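Local structure of sorbitol dehydrogenase (Gluconobacter oxydans, 5ITG) at residues P233-A237 with E238-K242. The protein probably oxidises D-sorbitol to L-sorbose with a nicotinamide cofactor, as a Rossmann-fold member of the mannitol dehydrogenase family. Numbering follows the deposited sequence.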
# COMPACT_ATOMS: atom_id res chain seq x y z
N PRO A 233 -7.48 -7.18 -3.13
CA PRO A 233 -7.53 -7.38 -4.58
C PRO A 233 -8.70 -6.72 -5.30
O PRO A 233 -9.72 -6.39 -4.69
CB PRO A 233 -7.59 -8.91 -4.72
CG PRO A 233 -6.96 -9.40 -3.45
CD PRO A 233 -7.56 -8.47 -2.43
N THR A 234 -8.54 -6.53 -6.61
CA THR A 234 -9.58 -5.94 -7.43
C THR A 234 -10.77 -6.88 -7.37
O THR A 234 -10.59 -8.09 -7.27
CB THR A 234 -9.13 -5.83 -8.90
OG1 THR A 234 -8.01 -4.95 -9.00
CG2 THR A 234 -10.27 -5.31 -9.77
N VAL A 235 -11.98 -6.33 -7.44
CA VAL A 235 -13.18 -7.16 -7.39
C VAL A 235 -13.84 -7.25 -8.76
O VAL A 235 -14.37 -6.27 -9.27
CB VAL A 235 -14.21 -6.58 -6.39
CG1 VAL A 235 -15.43 -7.50 -6.31
CG2 VAL A 235 -13.58 -6.43 -5.00
N SER A 236 -13.79 -8.43 -9.36
CA SER A 236 -14.40 -8.62 -10.67
C SER A 236 -15.84 -9.08 -10.48
O SER A 236 -16.25 -9.39 -9.36
CB SER A 236 -13.63 -9.67 -11.47
OG SER A 236 -13.65 -10.91 -10.80
N ALA A 237 -16.60 -9.13 -11.57
CA ALA A 237 -17.99 -9.56 -11.49
C ALA A 237 -18.00 -10.99 -10.96
O ALA A 237 -18.81 -11.34 -10.10
CB ALA A 237 -18.64 -9.50 -12.87
N GLU A 238 -17.09 -11.81 -11.47
CA GLU A 238 -17.02 -13.20 -11.05
C GLU A 238 -16.64 -13.33 -9.58
O GLU A 238 -17.12 -14.23 -8.89
CB GLU A 238 -16.02 -13.97 -11.90
CG GLU A 238 -15.92 -15.43 -11.50
CD GLU A 238 -17.28 -16.09 -11.41
OE1 GLU A 238 -18.00 -16.10 -12.43
OE2 GLU A 238 -17.64 -16.59 -10.31
N ILE A 239 -15.77 -12.44 -9.10
CA ILE A 239 -15.37 -12.48 -7.71
C ILE A 239 -16.54 -12.08 -6.82
O ILE A 239 -16.82 -12.72 -5.81
CB ILE A 239 -14.16 -11.55 -7.46
CG1 ILE A 239 -12.95 -12.07 -8.25
CG2 ILE A 239 -13.84 -11.48 -5.97
CD1 ILE A 239 -11.73 -11.16 -8.19
N ALA A 240 -17.25 -11.03 -7.23
CA ALA A 240 -18.40 -10.56 -6.47
C ALA A 240 -19.43 -11.68 -6.30
O ALA A 240 -19.96 -11.88 -5.20
CB ALA A 240 -19.04 -9.37 -7.19
N LYS A 241 -19.70 -12.42 -7.37
CA LYS A 241 -20.66 -13.51 -7.30
C LYS A 241 -20.27 -14.58 -6.28
O LYS A 241 -21.12 -15.10 -5.57
CB LYS A 241 -20.85 -14.16 -8.68
CG LYS A 241 -21.74 -13.35 -9.61
CD LYS A 241 -22.11 -14.13 -10.87
CE LYS A 241 -23.06 -13.32 -11.74
NZ LYS A 241 -23.48 -14.05 -12.97
N LYS A 242 -18.98 -14.89 -6.20
CA LYS A 242 -18.50 -15.88 -5.25
C LYS A 242 -18.65 -15.37 -3.82
O LYS A 242 -19.07 -16.10 -2.93
CB LYS A 242 -17.03 -16.21 -5.51
CG LYS A 242 -16.78 -17.02 -6.78
CD LYS A 242 -17.19 -18.47 -6.61
CE LYS A 242 -16.29 -19.19 -5.61
NZ LYS A 242 -16.62 -20.64 -5.51
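Ser-236 is the N-cap of helix 237-247, a local contact in which its side chain meets Ile-239 three residues on, at the surface of the Rossmann domain where the loop after strand 226-228 turns into the helix. The OG of Ser-236 accepts the amide N-H of Ile-239 at 3.1 Å, with an N-H...O angle of 148°, although OG is modelled too close to Ile-239 CG1 for its exact place to be sure. A chi1 of 61° sets the hydroxyl between the residue's own N and carbonyl carbon, within reach of that amide. The same residue also starts the regular backbone pattern: its carbonyl O receives Ala-240 N at 2.9 Å, and one step on, Ala-237 O receives Lys-241 N at 3.1 Å. Beside the cap, Val-235 CG1, anti to its amide nitrogen (chi1 -177°), meets Ile-239 CG2 at 4.3 Å and Ala-240 CB at 4.2 Å, while Pro-254 from a loop touches Ala-240. The extended arm of Ile-239 runs back along the loop, its CD1 lying 3.4 Å from Thr-234 O. Serine thus appears to supply a side-chain acceptor to a first-turn amide that has no preceding helical carbonyl to bond, and Val-235 adds a light apolar contact beside it.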